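Local coordinates for uncharacterized protein (Desulfotomaculum acetoxidans, PDB 3U4Y) that is of unknown function but folds as a seven-bladed beta-propeller related to the lactonase family, at residues A78-Q83 with Q111-L116; F97-T102 with F156-D161; T176-I181 with V192-G197; I196-G201 with N221-I226. One frame throughout, in Å; residues are numbered along the deposited sequence.

Interaction 1 (A78-Q83 with Q111-L116); sequences AIQEGQ and QSYSFL
The two segments meet at two places, burying only 175 Å²: the Gln111 amide against the Gly82-Gln83 backbone, and Tyr113 beside Ala78 and Gln80. At the firmer one, Gln111 sends out an extended chain (chi2 -167°), and its OE1 accepts a weak, bent hydrogen bond of 3.1 Å from Gln83 N. Gly82 CA is 3.8 Å from Gln111 OE1, with no side chain to push the amide off. Gln111 NE2 adds a weak bond to Ser84 O. An alanine at Gln111 would remove the weak bonds to Gln83 N and Ser84 O and would probably leave the turn after strand 75-81 less firmly tied to strand 109-114. Tyr113 is buried but touches this segment slightly: its OH, bonded to Gln66 OE1, sits 3.8 Å from Ala78 CB. Toward the solvent the fit loosens: the side chain of Gln83 leads away, and Gln80 offers only CG, near the ring plane of Tyr113, at 4.5 Å from CE1, before its amide turns off. Strand 75-81, outermost in its own sheet, thus lies against strand 109-114 of the following sheet, with Phe120 of strand 119-125 meeting the Tyr113 ring edge-to-face.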
# COMPACT_ATOMS: atom_id res chain seq x y z
N ALA A 78 -20.29 -2.19 6.76
CA ALA A 78 -20.15 -3.65 6.75
C ALA A 78 -19.01 -4.08 7.66
O ALA A 78 -18.04 -3.34 7.81
CB ALA A 78 -19.94 -4.18 5.34
N ILE A 79 -19.16 -5.25 8.28
CA ILE A 79 -18.08 -5.91 9.02
C ILE A 79 -18.13 -7.41 8.75
O ILE A 79 -19.03 -8.10 9.24
CB ILE A 79 -18.14 -5.67 10.56
CG1 ILE A 79 -17.92 -4.19 10.88
CG2 ILE A 79 -17.10 -6.51 11.26
CD1 ILE A 79 -17.71 -3.86 12.33
N GLN A 80 -17.18 -7.90 7.96
CA GLN A 80 -17.11 -9.32 7.62
C GLN A 80 -15.84 -10.00 8.14
O GLN A 80 -14.77 -9.38 8.20
CB GLN A 80 -17.23 -9.50 6.11
CG GLN A 80 -18.61 -9.19 5.57
CD GLN A 80 -19.63 -10.25 5.95
OE1 GLN A 80 -19.28 -11.41 6.15
NE2 GLN A 80 -20.90 -9.85 6.03
N GLU A 81 -15.96 -11.27 8.54
CA GLU A 81 -14.79 -12.05 8.96
C GLU A 81 -14.29 -12.85 7.78
O GLU A 81 -15.08 -13.39 7.00
CB GLU A 81 -15.10 -12.98 10.14
CG GLU A 81 -14.59 -14.44 9.96
CD GLU A 81 -14.76 -15.34 11.20
OE1 GLU A 81 -14.71 -14.84 12.34
OE2 GLU A 81 -14.92 -16.57 11.01
N GLY A 82 -12.98 -12.94 7.64
CA GLY A 82 -12.41 -13.74 6.58
C GLY A 82 -12.00 -15.13 7.05
O GLY A 82 -11.93 -15.41 8.24
N GLN A 83 -11.73 -15.99 6.08
CA GLN A 83 -11.19 -17.31 6.33
C GLN A 83 -9.92 -17.26 7.20
O GLN A 83 -9.75 -18.07 8.12
CB GLN A 83 -10.89 -17.97 4.99
CG GLN A 83 -11.71 -19.22 4.71
CD GLN A 83 -10.88 -20.49 4.88
OE1 GLN A 83 -10.28 -20.72 5.94
NE2 GLN A 83 -10.84 -21.31 3.84
N GLN A 111 -7.45 -13.13 -0.41
CA GLN A 111 -8.90 -13.08 -0.32
C GLN A 111 -9.42 -11.85 -1.03
O GLN A 111 -8.90 -10.75 -0.82
CB GLN A 111 -9.34 -13.01 1.14
CG GLN A 111 -8.75 -14.08 2.05
CD GLN A 111 -9.47 -14.13 3.38
OE1 GLN A 111 -10.52 -14.75 3.49
NE2 GLN A 111 -8.92 -13.45 4.38
N SER A 112 -10.46 -12.04 -1.86
CA SER A 112 -11.16 -10.93 -2.52
C SER A 112 -12.53 -10.68 -1.92
O SER A 112 -13.18 -11.60 -1.44
CB SER A 112 -11.33 -11.19 -4.01
OG SER A 112 -12.34 -12.15 -4.22
N TYR A 113 -12.99 -9.44 -2.02
CA TYR A 113 -14.17 -8.98 -1.32
C TYR A 113 -15.01 -8.05 -2.21
O TYR A 113 -14.48 -7.06 -2.72
CB TYR A 113 -13.69 -8.25 -0.07
CG TYR A 113 -14.70 -7.37 0.61
CD1 TYR A 113 -15.54 -7.87 1.60
CD2 TYR A 113 -14.81 -6.03 0.29
CE1 TYR A 113 -16.47 -7.07 2.24
CE2 TYR A 113 -15.73 -5.21 0.92
CZ TYR A 113 -16.56 -5.73 1.90
OH TYR A 113 -17.47 -4.91 2.52
N SER A 114 -16.29 -8.38 -2.41
CA SER A 114 -17.19 -7.57 -3.25
C SER A 114 -17.79 -6.36 -2.54
O SER A 114 -18.50 -6.52 -1.57
CB SER A 114 -18.32 -8.42 -3.84
OG SER A 114 -19.10 -7.67 -4.77
N PHE A 115 -17.52 -5.16 -3.04
CA PHE A 115 -18.06 -3.93 -2.46
C PHE A 115 -19.56 -3.82 -2.67
O PHE A 115 -20.26 -3.14 -1.92
CB PHE A 115 -17.41 -2.72 -3.11
CG PHE A 115 -16.13 -2.29 -2.47
CD1 PHE A 115 -16.13 -1.29 -1.51
CD2 PHE A 115 -14.92 -2.84 -2.86
CE1 PHE A 115 -14.95 -0.86 -0.94
CE2 PHE A 115 -13.73 -2.42 -2.29
CZ PHE A 115 -13.75 -1.43 -1.33
N LEU A 116 -20.03 -4.46 -3.73
CA LEU A 116 -21.45 -4.43 -4.06
C LEU A 116 -22.19 -5.36 -3.12
O LEU A 116 -23.17 -4.96 -2.48
CB LEU A 116 -21.64 -4.89 -5.51
CG LEU A 116 -20.37 -4.73 -6.36
CD1 LEU A 116 -20.29 -5.81 -7.43
CD2 LEU A 116 -20.26 -3.33 -6.98

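Interaction 2 (F97-T102 with F156-D161); sequences FAVTVT and FKIDAD
Along 156-161 the first residue to meet the other segment is Ile158, near the end of strand 152-158. Its CG1 lies anti to the backbone N (chi1 -179°) and the chain continues extended, so that CD1 is thrust forward between two side chains of strand 97-100. It meets Val99 CG2 tip to tip at 3.8 Å, and it stands 4.1 Å from Phe97 CB. Ile143 and Leu164 also touch Ile158 from the neighbouring strands of its own sheet. At Asp159 the chain leaves the strand, and OD1 folds back to take a weak hydrogen bond from Asp161 N, with further weak ones from Gly162 N and Val163 N that help shape the turn. Backbone carbonyls now replace side chains as the contact surface. Ala160 O lies in the plane of the Phe97 ring at its edge, 3.4 Å from CE2, whereas Asp161 O comes in obliquely near CZ. The side chain of Asp161 points away and is poorly ordered. An alanine at Phe97 would remove the ring and would probably deprive the turn at Ala160 and Asp161 of the surface its carbonyls rest on. Such apolar packing between strands of successive four-stranded antiparallel sheets is the blade-to-blade interface of a beta-propeller.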
# COMPACT_ATOMS: atom_id res chain seq x y z
N PHE A 97 -13.82 -4.60 -6.37
CA PHE A 97 -13.26 -5.56 -5.39
C PHE A 97 -12.07 -5.05 -4.60
O PHE A 97 -11.30 -4.21 -5.08
CB PHE A 97 -12.80 -6.83 -6.08
CG PHE A 97 -13.88 -7.55 -6.79
CD1 PHE A 97 -14.80 -8.30 -6.10
CD2 PHE A 97 -13.99 -7.46 -8.16
CE1 PHE A 97 -15.80 -8.95 -6.76
CE2 PHE A 97 -14.98 -8.12 -8.84
CZ PHE A 97 -15.89 -8.87 -8.14
N ALA A 98 -11.91 -5.60 -3.41
CA ALA A 98 -10.75 -5.35 -2.57
C ALA A 98 -10.05 -6.67 -2.41
O ALA A 98 -10.71 -7.68 -2.23
CB ALA A 98 -11.18 -4.84 -1.21
N VAL A 99 -8.72 -6.67 -2.49
CA VAL A 99 -7.97 -7.91 -2.37
C VAL A 99 -6.95 -7.84 -1.25
O VAL A 99 -6.24 -6.84 -1.10
CB VAL A 99 -7.29 -8.31 -3.67
CG1 VAL A 99 -6.61 -9.62 -3.47
CG2 VAL A 99 -8.30 -8.45 -4.78
N THR A 100 -6.89 -8.92 -0.48
CA THR A 100 -6.11 -8.93 0.75
C THR A 100 -5.11 -10.06 0.80
O THR A 100 -5.35 -11.17 0.31
CB THR A 100 -7.00 -9.09 1.97
OG1 THR A 100 -8.29 -8.54 1.68
CG2 THR A 100 -6.40 -8.39 3.16
N VAL A 101 -3.98 -9.78 1.42
CA VAL A 101 -2.94 -10.77 1.54
C VAL A 101 -2.70 -11.07 3.02
O VAL A 101 -3.07 -10.29 3.90
CB VAL A 101 -1.69 -10.28 0.77
CG1 VAL A 101 -0.40 -10.52 1.56
CG2 VAL A 101 -1.66 -10.94 -0.59
N THR A 102 -2.08 -12.21 3.29
CA THR A 102 -1.91 -12.69 4.65
C THR A 102 -1.12 -11.75 5.55
O THR A 102 -0.31 -10.94 5.08
CB THR A 102 -1.20 -14.03 4.65
OG1 THR A 102 -1.37 -14.65 5.93
CG2 THR A 102 0.26 -13.82 4.36
N PHE A 156 -0.39 -13.39 -9.61
CA PHE A 156 -1.75 -13.91 -9.50
C PHE A 156 -2.75 -13.24 -10.43
O PHE A 156 -2.43 -12.30 -11.14
CB PHE A 156 -2.24 -13.78 -8.07
CG PHE A 156 -1.50 -14.66 -7.11
CD1 PHE A 156 -2.09 -15.82 -6.63
CD2 PHE A 156 -0.23 -14.32 -6.69
CE1 PHE A 156 -1.42 -16.64 -5.74
CE2 PHE A 156 0.46 -15.14 -5.80
CZ PHE A 156 -0.14 -16.30 -5.33
N LYS A 157 -3.97 -13.76 -10.40
CA LYS A 157 -5.04 -13.26 -11.26
C LYS A 157 -6.33 -12.99 -10.49
O LYS A 157 -6.68 -13.72 -9.57
CB LYS A 157 -5.33 -14.28 -12.35
CG LYS A 157 -5.21 -13.71 -13.74
CD LYS A 157 -6.20 -12.61 -13.94
CE LYS A 157 -6.79 -12.69 -15.33
NZ LYS A 157 -7.87 -11.68 -15.46
N ILE A 158 -7.04 -11.94 -10.89
CA ILE A 158 -8.42 -11.75 -10.46
C ILE A 158 -9.27 -11.43 -11.66
O ILE A 158 -8.93 -10.54 -12.44
CB ILE A 158 -8.59 -10.62 -9.43
CG1 ILE A 158 -10.06 -10.48 -9.02
CG2 ILE A 158 -8.05 -9.29 -9.97
CD1 ILE A 158 -10.29 -9.56 -7.83
N ASP A 159 -10.37 -12.15 -11.83
CA ASP A 159 -11.25 -11.90 -12.97
C ASP A 159 -12.35 -10.88 -12.68
O ASP A 159 -12.35 -10.21 -11.63
CB ASP A 159 -11.82 -13.20 -13.53
CG ASP A 159 -12.74 -13.90 -12.55
OD1 ASP A 159 -13.36 -13.22 -11.70
OD2 ASP A 159 -12.85 -15.14 -12.64
N ALA A 160 -13.28 -10.78 -13.63
CA ALA A 160 -14.42 -9.86 -13.58
C ALA A 160 -15.34 -10.14 -12.39
O ALA A 160 -15.99 -9.23 -11.86
CB ALA A 160 -15.19 -9.97 -14.85
N ASP A 161 -15.37 -11.40 -11.97
CA ASP A 161 -16.19 -11.87 -10.86
C ASP A 161 -15.52 -11.74 -9.49
O ASP A 161 -16.21 -11.81 -8.48
CB ASP A 161 -16.55 -13.34 -11.05
CG ASP A 161 -17.48 -13.56 -12.23
OD1 ASP A 161 -18.07 -12.57 -12.73
OD2 ASP A 161 -17.62 -14.73 -12.65

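Interaction 3 (T176-I181 with V192-G197); sequences TRPFNI and VANLIG
Phe179 and Leu195 lie side by side and point the same way, with Leu195 CD2 placed over one face of the aromatic ring. This CH-pi contact measures 4.1 Å from CD2 to the ring centroid, and the methyl is shifted toward the rim. Both side chains have CG anti to their backbone N. Arg177 and Ile196 instead cross obliquely: bends at chi2 and chi3 fold the arginine back so that a guanidinium face receives Ile196 CD1, 3.5 Å from NH1, while NH2 is held by Ser148 O. On the sheet face shared by Pro178, Ile181, Val192 and Asn194, Pro178 CB packs on Val192 CG1 at 3.6 Å. Asn194 crosses Pro178 obliquely, and its OD1 is bound by Ser173 OG. The two segments belong to the antiparallel hairpin of strands 178-183 and 189-194, the first two strands of one propeller blade. Phe179 and Asn180 together face the single residue Ala193, as in a classic beta bulge: Phe179 N donates to Ala193 O at 2.7 Å, nearly along the C=O axis, and Ala193 N returns a bond to Asn180 O. Just before strand 178-183, Arg177 O accepts from Leu195 N at 2.9 Å, the donor standing above the carbonyl plane. Thr176 O is gripped twice, by Ile196 N and by Gly197 N, the latter on a lone pair (N-H...O 166°).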
# COMPACT_ATOMS: atom_id res chain seq x y z
N THR A 176 17.51 -8.68 -2.43
CA THR A 176 17.08 -9.76 -1.56
C THR A 176 16.10 -9.29 -0.49
O THR A 176 16.18 -8.16 0.00
CB THR A 176 18.32 -10.54 -0.99
OG1 THR A 176 18.27 -10.58 0.44
CG2 THR A 176 19.63 -9.88 -1.42
N ARG A 177 15.15 -10.16 -0.15
CA ARG A 177 14.08 -9.85 0.80
C ARG A 177 13.03 -8.87 0.23
O ARG A 177 12.76 -7.81 0.80
CB ARG A 177 14.66 -9.34 2.12
CG ARG A 177 13.68 -9.35 3.29
CD ARG A 177 13.47 -10.75 3.85
NE ARG A 177 14.73 -11.32 4.31
CZ ARG A 177 15.43 -12.23 3.64
NH1 ARG A 177 16.57 -12.67 4.13
NH2 ARG A 177 14.99 -12.70 2.48
N PRO A 178 12.41 -9.24 -0.90
CA PRO A 178 11.42 -8.35 -1.50
C PRO A 178 10.33 -8.11 -0.48
O PRO A 178 9.91 -9.07 0.18
CB PRO A 178 10.87 -9.16 -2.67
CG PRO A 178 11.68 -10.41 -2.75
CD PRO A 178 12.33 -10.61 -1.45
N PHE A 179 9.87 -6.86 -0.33
CA PHE A 179 8.96 -6.50 0.76
C PHE A 179 7.67 -5.78 0.34
O PHE A 179 6.60 -6.16 0.77
CB PHE A 179 9.70 -5.69 1.83
CG PHE A 179 8.85 -5.34 3.02
CD1 PHE A 179 8.48 -6.31 3.94
CD2 PHE A 179 8.46 -4.03 3.25
CE1 PHE A 179 7.71 -5.98 5.05
CE2 PHE A 179 7.69 -3.70 4.36
CZ PHE A 179 7.31 -4.67 5.26
N ASN A 180 7.76 -4.74 -0.49
CA ASN A 180 6.57 -4.06 -0.99
C ASN A 180 6.63 -3.88 -2.51
O ASN A 180 7.71 -3.80 -3.08
CB ASN A 180 6.40 -2.70 -0.30
CG ASN A 180 4.97 -2.20 -0.35
OD1 ASN A 180 4.05 -2.90 -0.79
ND2 ASN A 180 4.77 -0.98 0.13
N ILE A 181 5.47 -3.84 -3.17
CA ILE A 181 5.42 -3.66 -4.62
C ILE A 181 4.51 -2.50 -4.91
O ILE A 181 3.57 -2.24 -4.16
CB ILE A 181 4.76 -4.84 -5.36
CG1 ILE A 181 5.25 -6.17 -4.85
CG2 ILE A 181 5.06 -4.80 -6.81
CD1 ILE A 181 4.34 -7.26 -5.33
N VAL A 192 9.70 -3.41 -7.07
CA VAL A 192 9.83 -4.18 -5.83
C VAL A 192 10.89 -3.63 -4.89
O VAL A 192 12.05 -3.51 -5.26
CB VAL A 192 10.18 -5.63 -6.08
CG1 VAL A 192 10.01 -6.41 -4.80
CG2 VAL A 192 9.30 -6.19 -7.14
N ALA A 193 10.49 -3.27 -3.68
CA ALA A 193 11.42 -2.86 -2.65
C ALA A 193 12.08 -4.10 -2.06
O ALA A 193 11.41 -4.99 -1.53
CB ALA A 193 10.71 -2.09 -1.57
N ASN A 194 13.41 -4.15 -2.17
CA ASN A 194 14.19 -5.24 -1.65
C ASN A 194 14.81 -4.76 -0.36
O ASN A 194 15.65 -3.86 -0.36
CB ASN A 194 15.24 -5.63 -2.65
CG ASN A 194 14.65 -6.14 -3.95
OD1 ASN A 194 13.87 -7.09 -3.98
ND2 ASN A 194 15.05 -5.52 -5.05
N LEU A 195 14.36 -5.34 0.73
CA LEU A 195 14.58 -4.76 2.04
C LEU A 195 16.01 -4.92 2.56
O LEU A 195 16.59 -3.99 3.12
CB LEU A 195 13.54 -5.28 3.03
CG LEU A 195 13.40 -4.64 4.42
CD1 LEU A 195 13.56 -3.13 4.39
CD2 LEU A 195 12.06 -5.00 4.99
N ILE A 196 16.61 -6.09 2.37
CA ILE A 196 18.02 -6.18 2.73
C ILE A 196 18.93 -5.89 1.54
O ILE A 196 20.00 -5.33 1.71
CB ILE A 196 18.40 -7.50 3.44
CG1 ILE A 196 18.01 -8.69 2.60
CG2 ILE A 196 17.76 -7.59 4.80
CD1 ILE A 196 18.57 -9.99 3.14
N GLY A 197 18.48 -6.25 0.34
CA GLY A 197 19.19 -5.92 -0.89
C GLY A 197 19.41 -4.42 -1.00
O GLY A 197 20.34 -3.97 -1.67

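Interaction 4 (I196-G201 with N221-I226); sequences IGNSIG and NLPGTI
Asn198 OD1 is the focus of the contact, accepting a hydrogen bond of 2.8 Å from Leu222 N. The bond is fairly straight at the hydrogen (161°), but the donor stands above the plane of the amide. Right beside it, Pro223 CD comes to 3.4 Å from Asn198 OD1, so the oxygen is covered by an N-H and by the CD methylene of Pro223, and the Asn198 and Pro223 side chains cross at about a right angle. On the other branch, Asn198 ND2 passes 3.5 Å from Asn221 OD1 without a hydrogen bond; the two amide planes are almost perpendicular. A second, apolar patch lies further along the strand, where Ile200 CG1 faces Ile226 CD1 at 4.4 Å and Val237 touches Ile200. What sets Asn198 in place is its backbone. It takes up a left-handed conformation (phi 54°), and with Ser199 it faces the single residue Asn194, which makes a G1 beta bulge at the start of strand 199-204. Ser199 OG is bonded to Asn194 ND2, and backbone bonds between Asn198 and Thr219 join the bulge to the chain just beyond strand 212-218. Segment 221-226 is the crossover from that outermost strand to strand 226-228 of the next sheet, so the Asn198-Leu222 bond links the bulged hairpin of one blade to the connection leading into the next, as in a beta-propeller.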
# COMPACT_ATOMS: atom_id res chain seq x y z
N ILE A 196 16.61 -6.09 2.37
CA ILE A 196 18.02 -6.18 2.73
C ILE A 196 18.93 -5.89 1.54
O ILE A 196 20.00 -5.33 1.71
CB ILE A 196 18.40 -7.50 3.44
CG1 ILE A 196 18.01 -8.69 2.60
CG2 ILE A 196 17.76 -7.59 4.80
CD1 ILE A 196 18.57 -9.99 3.14
N GLY A 197 18.48 -6.25 0.34
CA GLY A 197 19.19 -5.92 -0.89
C GLY A 197 19.41 -4.42 -1.00
O GLY A 197 20.34 -3.97 -1.67
N ASN A 198 18.57 -3.64 -0.33
CA ASN A 198 18.66 -2.18 -0.39
C ASN A 198 18.64 -1.68 -1.82
O ASN A 198 19.54 -0.99 -2.26
CB ASN A 198 19.94 -1.72 0.27
CG ASN A 198 19.82 -1.63 1.74
OD1 ASN A 198 18.72 -1.67 2.29
ND2 ASN A 198 20.95 -1.48 2.40
N SER A 199 17.59 -2.05 -2.52
CA SER A 199 17.48 -1.81 -3.94
C SER A 199 16.01 -1.87 -4.34
O SER A 199 15.20 -2.60 -3.76
CB SER A 199 18.22 -2.91 -4.70
OG SER A 199 17.45 -4.11 -4.73
N ILE A 200 15.65 -1.10 -5.36
CA ILE A 200 14.37 -1.26 -5.98
C ILE A 200 14.56 -2.14 -7.21
O ILE A 200 15.50 -1.95 -7.97
CB ILE A 200 13.75 0.11 -6.37
CG1 ILE A 200 13.12 0.78 -5.16
CG2 ILE A 200 12.64 -0.07 -7.38
CD1 ILE A 200 14.08 1.18 -4.11
N GLY A 201 13.68 -3.11 -7.38
CA GLY A 201 13.64 -3.87 -8.62
C GLY A 201 12.63 -3.23 -9.54
O GLY A 201 11.69 -2.57 -9.09
N ASN A 221 19.60 2.64 3.56
CA ASN A 221 19.25 1.48 4.34
C ASN A 221 17.75 1.25 4.52
O ASN A 221 17.04 2.08 5.09
CB ASN A 221 19.93 1.53 5.70
CG ASN A 221 19.94 0.19 6.38
OD1 ASN A 221 19.88 -0.86 5.72
ND2 ASN A 221 20.02 0.20 7.70
N LEU A 222 17.30 0.11 4.00
CA LEU A 222 16.05 -0.50 4.42
C LEU A 222 14.81 0.15 3.82
O LEU A 222 14.07 0.83 4.52
CB LEU A 222 16.00 -0.49 5.95
CG LEU A 222 15.88 -1.86 6.64
CD1 LEU A 222 16.86 -2.86 6.06
CD2 LEU A 222 16.08 -1.71 8.12
N PRO A 223 14.59 -0.07 2.52
CA PRO A 223 13.48 0.54 1.78
C PRO A 223 12.12 -0.10 2.07
O PRO A 223 11.94 -1.31 1.91
CB PRO A 223 13.88 0.31 0.32
CG PRO A 223 14.75 -0.92 0.35
CD PRO A 223 15.51 -0.81 1.62
N GLY A 224 11.15 0.72 2.46
CA GLY A 224 9.84 0.21 2.83
C GLY A 224 8.76 0.33 1.76
O GLY A 224 8.26 -0.68 1.26
N THR A 225 8.39 1.55 1.43
CA THR A 225 7.23 1.77 0.59
C THR A 225 7.53 2.70 -0.57
O THR A 225 8.29 3.66 -0.43
CB THR A 225 5.97 2.22 1.44
OG1 THR A 225 5.66 3.60 1.18
CG2 THR A 225 6.21 1.99 2.96
N ILE A 226 6.92 2.39 -1.71
CA ILE A 226 7.16 3.10 -2.96
C ILE A 226 5.94 3.92 -3.34
O ILE A 226 4.88 3.35 -3.61
CB ILE A 226 7.38 2.11 -4.14
CG1 ILE A 226 8.30 0.95 -3.76
CG2 ILE A 226 7.91 2.84 -5.35
CD1 ILE A 226 9.40 1.35 -2.84

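Interactions 1 and 2 share the sheet of strands 89-91, 97-100, 109-114 and 119-125: their centres are about 11 Å apart, and strands 97-100 and 109-114 pair directly, with Gln111 O at 2.7 Å from Thr100 N. That blade meets the preceding blade through interaction 1 and the following one through interaction 2. Interactions 3 and 4 form a second group, with centres about 5 Å apart and Ile196 and Gly197 in common; the first lies within a blade, the second reaches to the next. Interactions 1 and 4 lie on opposite sides of the chain's centre, their centres about 31 Å apart. Between interactions 2 and 3 the nearest atoms are about 8 Å apart. No ligand or active site is established here.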